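Local coordinates for BH1408 protein (Bacillus halodurans, PDB 4E0A) that probably transfers an acetyl group to an amine, as a member of the GNAT family of N-acetyltransferases, at residues His73-Pro78 and Arg86-Ile91; Ser54-Phe59 and Gly67-Ile72. The protein carries 1 engineered substitution. One frame throughout, in Å; residues are numbered along the deposited sequence.

Interaction 1 (His73-Pro78 and Arg86-Ile91)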
ATOM      1  N   HIS A  73      13.753  -6.581  -2.579  1.00 13.20           N
ATOM      2  CA  HIS A  73      13.494  -6.725  -3.997  1.00 14.28           C
ATOM      3  C   HIS A  73      13.847  -5.436  -4.703  1.00 16.80           C
ATOM      4  O   HIS A  73      13.553  -4.349  -4.203  1.00 16.50           O
ATOM      5  CB  HIS A  73      12.014  -7.015  -4.233  1.00 18.13           C
ATOM      6  CG  HIS A  73      11.492  -8.183  -3.453  1.00 23.06           C
ATOM      7  ND1 HIS A  73      11.348  -9.438  -4.003  1.00 21.88           N
ATOM      8  CD2 HIS A  73      11.076  -8.285  -2.167  1.00 21.48           C
ATOM      9  CE1 HIS A  73      10.858 -10.261  -3.092  1.00 23.60           C
ATOM     10  NE2 HIS A  73      10.686  -9.586  -1.969  1.00 21.00           N
ATOM     11  N   LEU A  74      14.476  -5.551  -5.867  1.00 12.70           N
ATOM     12  CA  LEU A  74      14.743  -4.384  -6.698  1.00 14.02           C
ATOM     13  C   LEU A  74      13.513  -4.157  -7.579  1.00 17.48           C
ATOM     14  O   LEU A  74      13.152  -5.017  -8.388  1.00 18.90           O
ATOM     15  CB  LEU A  74      15.980  -4.629  -7.570  1.00 16.09           C
ATOM     16  CG  LEU A  74      16.658  -3.386  -8.128  1.00 28.38           C
ATOM     17  CD1 LEU A  74      17.112  -2.490  -6.975  1.00 33.14           C
ATOM     18  CD2 LEU A  74      17.837  -3.783  -9.012  1.00 30.15           C
ATOM     19  N   VAL A  75      12.862  -3.006  -7.414  1.00 16.46           N
ATOM     20  CA  VAL A  75      11.596  -2.730  -8.092  1.00 16.78           C
ATOM     21  C   VAL A  75      11.766  -1.535  -9.021  1.00 20.65           C
ATOM     22  O   VAL A  75      12.305  -0.511  -8.620  1.00 20.31           O
ATOM     23  CB  VAL A  75      10.457  -2.443  -7.070  1.00 16.00           C
ATOM     24  CG1 VAL A  75       9.165  -2.059  -7.780  1.00 21.77           C
ATOM     25  CG2 VAL A  75      10.248  -3.650  -6.138  1.00 11.24           C
ATOM     26  N   GLN A  76      11.334  -1.672 -10.272  1.00 17.60           N
ATOM     27  CA  GLN A  76      11.454  -0.570 -11.227  1.00 23.16           C
ATOM     28  C   GLN A  76      10.110  -0.337 -11.882  1.00 22.72           C
ATOM     29  O   GLN A  76       9.500  -1.272 -12.400  1.00 27.38           O
ATOM     30  CB  GLN A  76      12.521  -0.856 -12.286  1.00 32.57           C
ATOM     31  CG  GLN A  76      12.713   0.284 -13.290  1.00 42.47           C
ATOM     32  CD  GLN A  76      14.050   0.992 -13.134  1.00 46.50           C
ATOM     33  OE1 GLN A  76      14.114   2.219 -13.096  1.00 48.66           O
ATOM     34  NE2 GLN A  76      15.125   0.216 -13.052  1.00 49.60           N
ATOM     35  N   THR A  77       9.622   0.895 -11.825  1.00 19.47           N
ATOM     36  CA  THR A  77       8.335   1.202 -12.451  1.00 20.68           C
ATOM     37  C   THR A  77       8.589   2.082 -13.665  1.00 20.20           C
ATOM     38  O   THR A  77       9.496   2.917 -13.646  1.00 21.91           O
ATOM     39  CB  THR A  77       7.359   1.900 -11.475  1.00 23.56           C
ATOM     40  OG1 THR A  77       7.984   3.062 -10.923  1.00 28.37           O
ATOM     41  CG2 THR A  77       6.974   0.968 -10.355  1.00 29.63           C
ATOM     42  N   PRO A  78       7.800   1.892 -14.732  1.00 17.92           N
ATOM     43  CA  PRO A  78       8.134   2.550 -15.994  1.00 20.12           C
ATOM     44  C   PRO A  78       7.695   4.006 -15.991  1.00 18.25           C
ATOM     45  O   PRO A  78       6.840   4.402 -15.211  1.00 22.07           O
ATOM     46  CB  PRO A  78       7.289   1.774 -17.014  1.00 17.76           C
ATOM     47  CG  PRO A  78       6.044   1.423 -16.231  1.00 19.41           C
ATOM     48  CD  PRO A  78       6.545   1.119 -14.823  1.00 17.55           C
ATOM     49  N   ARG A  86      10.447   5.058 -11.566  1.00 20.66           N
ATOM     50  CA  ARG A  86      10.947   4.904 -10.214  1.00 19.29           C
ATOM     51  C   ARG A  86      11.700   3.597  -9.984  1.00 14.14           C
ATOM     52  O   ARG A  86      11.252   2.524 -10.383  1.00 22.30           O
ATOM     53  CB  ARG A  86       9.782   5.026  -9.237  1.00 23.78           C
ATOM     54  CG  ARG A  86      10.179   5.410  -7.858  1.00 28.65           C
ATOM     55  CD  ARG A  86       9.020   6.066  -7.157  1.00 32.30           C
ATOM     56  NE  ARG A  86       9.182   5.977  -5.714  1.00 31.54           N
ATOM     57  CZ  ARG A  86       9.945   6.798  -5.014  1.00 24.90           C
ATOM     58  NH1 ARG A  86      10.600   7.770  -5.634  1.00 23.26           N
ATOM     59  NH2 ARG A  86      10.047   6.647  -3.699  1.00 22.27           N
ATOM     60  N   LYS A  87      12.837   3.707  -9.312  1.00 13.26           N
ATOM     61  CA  LYS A  87      13.635   2.543  -8.938  1.00 16.69           C
ATOM     62  C   LYS A  87      13.774   2.523  -7.418  1.00 14.79           C
ATOM     63  O   LYS A  87      14.245   3.488  -6.810  1.00 12.85           O
ATOM     64  CB  LYS A  87      15.010   2.613  -9.618  1.00 16.25           C
ATOM     65  CG  LYS A  87      15.852   1.346  -9.478  1.00 15.52           C
ATOM     66  CD  LYS A  87      17.184   1.468 -10.226  1.00 19.63           C
ATOM     67  CE  LYS A  87      17.921   0.127 -10.225  1.00 23.69           C
ATOM     68  NZ  LYS A  87      19.236   0.213 -10.920  1.00 28.78           N
ATOM     69  N   THR A  88      13.338   1.439  -6.788  1.00 14.04           N
ATOM     70  CA  THR A  88      13.438   1.352  -5.337  1.00 13.32           C
ATOM     71  C   THR A  88      13.941  -0.003  -4.876  1.00 13.02           C
ATOM     72  O   THR A  88      13.973  -0.976  -5.644  1.00 15.51           O
ATOM     73  CB  THR A  88      12.062   1.573  -4.640  1.00 11.64           C
ATOM     74  OG1 THR A  88      11.090   0.670  -5.183  1.00 16.68           O
ATOM     75  CG2 THR A  88      11.575   3.018  -4.806  1.00 15.63           C
ATOM     76  N   VAL A  89      14.321  -0.058  -3.609  1.00  9.04           N
ATOM     77  CA  VAL A  89      14.466  -1.338  -2.926  1.00 11.00           C
ATOM     78  C   VAL A  89      13.236  -1.512  -2.057  1.00 13.35           C
ATOM     79  O   VAL A  89      12.918  -0.634  -1.252  1.00 15.34           O
ATOM     80  CB  VAL A  89      15.711  -1.371  -2.028  1.00 14.95           C
ATOM     81  CG1 VAL A  89      15.690  -2.621  -1.152  1.00 17.42           C
ATOM     82  CG2 VAL A  89      16.969  -1.328  -2.864  1.00 16.44           C
ATOM     83  N   TYR A  90      12.537  -2.630  -2.213  1.00 11.03           N
ATOM     84  CA  TYR A  90      11.368  -2.888  -1.385  1.00 10.34           C
ATOM     85  C   TYR A  90      11.675  -3.991  -0.390  1.00 12.08           C
ATOM     86  O   TYR A  90      12.053  -5.106  -0.774  1.00 15.12           O
ATOM     87  CB  TYR A  90      10.169  -3.287  -2.229  1.00  9.45           C
ATOM     88  CG  TYR A  90       8.913  -3.491  -1.411  1.00 13.03           C
ATOM     89  CD1 TYR A  90       8.197  -2.403  -0.926  1.00 12.40           C
ATOM     90  CD2 TYR A  90       8.444  -4.775  -1.107  1.00 14.77           C
ATOM     91  CE1 TYR A  90       7.034  -2.582  -0.173  1.00 14.79           C
ATOM     92  CE2 TYR A  90       7.292  -4.955  -0.342  1.00 14.69           C
ATOM     93  CZ  TYR A  90       6.591  -3.852   0.110  1.00 16.24           C
ATOM     94  OH  TYR A  90       5.440  -4.018   0.859  1.00 16.62           O
ATOM     95  N   ILE A  91      11.542  -3.671   0.890  1.00 10.01           N
ATOM     96  CA  ILE A  91      11.785  -4.651   1.935  1.00 10.95           C
ATOM     97  C   ILE A  91      10.476  -5.390   2.208  1.00  9.56           C
ATOM     98  O   ILE A  91       9.564  -4.826   2.804  1.00  9.84           O
ATOM     99  CB  ILE A  91      12.261  -3.978   3.234  1.00  8.29           C
ATOM    100  CG1 ILE A  91      13.552  -3.173   2.992  1.00  9.72           C
ATOM    101  CG2 ILE A  91      12.460  -5.025   4.313  1.00 11.04           C
ATOM    102  CD1 ILE A  91      13.981  -2.364   4.199  1.00  9.14           C
TER
HETATM  103  O   HOH W   1       9.896   1.521  -7.716  1.00 22.59           O
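Gln76 and Lys87 carry the side-chain packing on one face of this antiparallel hairpin end. The Gln76 chain bends at chi2 (111°), and its amide settles against the lysine methylenes, OE1 3.6 Å from Lys87 CB and NE2 3.7 Å from Lys87 CD. Lys87 is extended to its tip, and its CE also reaches Leu74 CD2 at 4.1 Å. On the other face, Val75 CG2 lies beside Tyr90 CB at 3.9 Å, the two side chains pointing the same way. The His73 ring presents its edge to Tyr90 O, with CD2 3.6 Å away.

Backbone hydrogen bonds join His73 with Tyr90, Val75 with Thr88 and Thr77 with Arg86, two to each pair. A water gives a proton to Val75 O and lies 2.9 Å from Thr88 OG1, linking the same pair a third time.

The polar tips bond outside the two strands: Lys87 NZ to the backbone O of His120, Tyr90 OH to Asp128, His73 NE2 to Ser92 OG, and Arg86 in a salt bridge to Glu126. An alanine in place of Lys87 would probably open a gap beside Gln76 NE2 and Leu74 CD2 and leave the His120 carbonyl without this donor.

The strands are thus held to each other by backbone bonds and by side chains lying against each other, among them an amide on a lysine chain, while the tips of Arg86, Lys87 and Tyr90 tie the hairpin to the chain beyond it.

Interaction 2 (Ser54-Phe59 and Gly67-Ile72)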
ATOM      1  N   SER A  54      15.793 -10.253  -6.395  1.00 17.71           N
ATOM      2  CA  SER A  54      15.619 -10.367  -4.946  1.00 11.91           C
ATOM      3  C   SER A  54      16.921 -10.766  -4.258  1.00 11.75           C
ATOM      4  O   SER A  54      17.820 -11.336  -4.880  1.00 15.90           O
ATOM      5  CB  SER A  54      14.523 -11.383  -4.624  1.00 14.61           C
ATOM      6  OG  SER A  54      14.874 -12.664  -5.136  1.00 17.01           O
ATOM      7  N   THR A  55      17.020 -10.447  -2.971  1.00 13.72           N
ATOM      8  CA  THR A  55      18.183 -10.793  -2.168  1.00 14.32           C
ATOM      9  C   THR A  55      17.737 -11.136  -0.744  1.00 14.60           C
ATOM     10  O   THR A  55      16.890 -10.449  -0.172  1.00 12.59           O
ATOM     11  CB  THR A  55      19.167  -9.607  -2.078  1.00 22.43           C
ATOM     12  OG1 THR A  55      19.544  -9.188  -3.395  1.00 26.96           O
ATOM     13  CG2 THR A  55      20.412 -10.002  -1.287  1.00 20.36           C
ATOM     14  N   VAL A  56      18.314 -12.185  -0.170  1.00 12.67           N
ATOM     15  CA  VAL A  56      18.015 -12.524   1.219  1.00 11.53           C
ATOM     16  C   VAL A  56      19.274 -12.409   2.054  1.00 10.95           C
ATOM     17  O   VAL A  56      20.306 -12.985   1.702  1.00 12.70           O
ATOM     18  CB  VAL A  56      17.436 -13.930   1.348  1.00  9.78           C
ATOM     19  CG1 VAL A  56      17.019 -14.192   2.799  1.00 14.22           C
ATOM     20  CG2 VAL A  56      16.249 -14.095   0.388  1.00  7.48           C
ATOM     21  N   LEU A  57      19.194 -11.639   3.138  1.00 10.19           N
ATOM     22  CA  LEU A  57      20.340 -11.387   4.027  1.00  9.61           C
ATOM     23  C   LEU A  57      20.079 -12.027   5.378  1.00 11.75           C
ATOM     24  O   LEU A  57      18.951 -12.002   5.849  1.00  8.70           O
ATOM     25  CB  LEU A  57      20.501  -9.887   4.237  1.00 12.75           C
ATOM     26  CG  LEU A  57      20.874  -9.089   2.992  1.00 15.77           C
ATOM     27  CD1 LEU A  57      20.632  -7.590   3.220  1.00 17.56           C
ATOM     28  CD2 LEU A  57      22.332  -9.358   2.646  1.00 15.93           C
ATOM     29  N   VAL A  58      21.104 -12.610   5.999  1.00 13.86           N
ATOM     30  CA  VAL A  58      20.952 -13.158   7.348  1.00 13.42           C
ATOM     31  C   VAL A  58      22.060 -12.663   8.258  1.00 14.51           C
ATOM     32  O   VAL A  58      23.181 -12.419   7.816  1.00 15.40           O
ATOM     33  CB  VAL A  58      20.962 -14.720   7.392  1.00  8.97           C
ATOM     34  CG1 VAL A  58      19.759 -15.311   6.654  1.00 11.70           C
ATOM     35  CG2 VAL A  58      22.281 -15.278   6.841  1.00 12.54           C
ATOM     36  N   PHE A  59      21.717 -12.495   9.528  1.00 10.40           N
ATOM     37  CA  PHE A  59      22.675 -12.172  10.561  1.00 13.31           C
ATOM     38  C   PHE A  59      22.936 -13.455  11.344  1.00 16.54           C
ATOM     39  O   PHE A  59      21.997 -14.090  11.830  1.00 14.65           O
ATOM     40  CB  PHE A  59      22.111 -11.109  11.511  1.00 12.14           C
ATOM     41  CG  PHE A  59      23.036 -10.783  12.652  1.00 14.14           C
ATOM     42  CD1 PHE A  59      22.913 -11.433  13.868  1.00 18.97           C
ATOM     43  CD2 PHE A  59      24.045  -9.840  12.497  1.00 19.59           C
ATOM     44  CE1 PHE A  59      23.775 -11.146  14.910  1.00 23.24           C
ATOM     45  CE2 PHE A  59      24.900  -9.548  13.536  1.00 22.36           C
ATOM     46  CZ  PHE A  59      24.758 -10.200  14.746  1.00 22.81           C
ATOM     47  N   GLY A  67      20.057 -15.030  13.780  1.00 12.70           N
ATOM     48  CA  GLY A  67      19.441 -14.052  14.659  1.00 14.36           C
ATOM     49  C   GLY A  67      18.488 -13.073  13.989  1.00 13.95           C
ATOM     50  O   GLY A  67      17.680 -12.446  14.662  1.00 12.71           O
ATOM     51  N   ALA A  68      18.588 -12.933  12.666  1.00 11.28           N
ATOM     52  CA  ALA A  68      17.765 -11.985  11.927  1.00 11.53           C
ATOM     53  C   ALA A  68      17.858 -12.277  10.440  1.00 10.13           C
ATOM     54  O   ALA A  68      18.832 -12.863   9.980  1.00 11.86           O
ATOM     55  CB  ALA A  68      18.245 -10.562  12.185  1.00  9.69           C
ATOM     56  N   TYR A  69      16.863 -11.844   9.682  1.00  6.65           N
ATOM     57  CA  TYR A  69      16.987 -11.926   8.231  1.00  8.10           C
ATOM     58  C   TYR A  69      16.144 -10.861   7.578  1.00  8.05           C
ATOM     59  O   TYR A  69      15.261 -10.256   8.203  1.00  8.98           O
ATOM     60  CB  TYR A  69      16.554 -13.296   7.702  1.00  7.24           C
ATOM     61  CG  TYR A  69      15.056 -13.418   7.524  1.00  8.86           C
ATOM     62  CD1 TYR A  69      14.239 -13.709   8.610  1.00  8.31           C
ATOM     63  CD2 TYR A  69      14.456 -13.232   6.273  1.00  5.59           C
ATOM     64  CE1 TYR A  69      12.851 -13.812   8.475  1.00 12.29           C
ATOM     65  CE2 TYR A  69      13.044 -13.346   6.128  1.00  9.49           C
ATOM     66  CZ  TYR A  69      12.264 -13.629   7.243  1.00 14.79           C
ATOM     67  OH  TYR A  69      10.884 -13.741   7.141  1.00 18.74           O
ATOM     68  N   SER A  70      16.401 -10.651   6.299  1.00  5.73           N
ATOM     69  CA  SER A  70      15.599  -9.713   5.537  1.00  8.76           C
ATOM     70  C   SER A  70      15.480 -10.199   4.103  1.00  8.86           C
ATOM     71  O   SER A  70      16.395 -10.855   3.578  1.00  9.96           O
ATOM     72  CB  SER A  70      16.222  -8.311   5.571  1.00  9.40           C
ATOM     73  OG  SER A  70      15.382  -7.382   4.900  1.00 19.47           O
ATOM     74  N   VAL A  71      14.333  -9.915   3.484  1.00  8.24           N
ATOM     75  CA  VAL A  71      14.154 -10.171   2.068  1.00  8.07           C
ATOM     76  C   VAL A  71      13.873  -8.843   1.384  1.00 10.84           C
ATOM     77  O   VAL A  71      13.003  -8.099   1.822  1.00 12.39           O
ATOM     78  CB  VAL A  71      12.955 -11.096   1.807  1.00  9.58           C
ATOM     79  CG1 VAL A  71      12.787 -11.315   0.299  1.00  8.61           C
ATOM     80  CG2 VAL A  71      13.139 -12.423   2.536  1.00  8.98           C
ATOM     81  N   ILE A  72      14.614  -8.543   0.320  1.00  9.33           N
ATOM     82  CA  ILE A  72      14.458  -7.267  -0.368  1.00  6.91           C
ATOM     83  C   ILE A  72      14.339  -7.534  -1.860  1.00  8.74           C
ATOM     84  O   ILE A  72      14.748  -8.591  -2.339  1.00 10.16           O
ATOM     85  CB  ILE A  72      15.635  -6.294  -0.084  1.00 12.73           C
ATOM     86  CG1 ILE A  72      16.920  -6.788  -0.748  1.00 16.79           C
ATOM     87  CG2 ILE A  72      15.849  -6.101   1.427  1.00 12.87           C
ATOM     88  CD1 ILE A  72      18.144  -6.002  -0.337  1.00 20.74           C
TER
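Strands 54-59 and 67-72 run antiparallel, 4.6 Å apart at their axes and at 168°, with paired backbone hydrogen bonds between Thr55 and Ile72 and between Leu57 and Ser70; at the other end Phe59 N bonds to Ala68 O and Gly67 N to Phe59 O. Between these bonds, Tyr69 CA brings its hydrogen to Leu57 O, a CA-H...O contact of 3.1 Å.

Val56 and Val71 lie side by side on one face, CG2 to CG2 at 4.1 Å. On the same face Val58 CG1 meets Tyr69 CB at 3.9 Å. Tyr69 CG stands between its backbone N and carbonyl carbon (chi1 83°), and from there the ring leads away from strand 54-59. Val71 CG2 lies at the edge of this ring, in its plane. Helix 11-28 packs over this side, Val14 touching both Val58 and Tyr69, with Leu17 and His18 also against the tyrosine.

This hairpin belongs to the central mixed sheet of the GNAT fold, where strand 65-77 is flanked by 54-62 and 86-96 and helices cover both faces.

On the face toward helix 105-119, Ile72 CG1 also takes the position between N and carbonyl carbon (chi1 69°), and it packs on Thr55 CB at 3.8 Å. Phe59 and Ala68 meet CB to CB at 4.0 Å, both resting on Ile105, and the edge of the phenylalanine ring lies near Gly67 CA. The Ser70 hydroxyl, buried beside Ile113, is satisfied by a hydrogen bond with the backbone O of Asp93. Ala68 N, also buried, has no partner in the model.

In the fold
Interactions 1 and 2 share strand 65-77: residues 67-72 pair with 54-59, and the next residues, 73-77, pair with 86-91 along the opposite edge of the strand. Their centres are about 17 Å apart, interaction 2 buried and interaction 1 nearer the surface. They meet where the shared strand passes from one to the other: Val89 CG1 packs on Ile72 CB at 3.8 Å, Ile91 CG2 comes 3.8 Å from Ser70 OG, and His73 ND1 lies 3.8 Å from Ser54 CB. A phosphate ion, probably carried over from the crystallisation solution, sits about 5 Å from the Tyr90 side chain and may mark a pocket beside interaction 1.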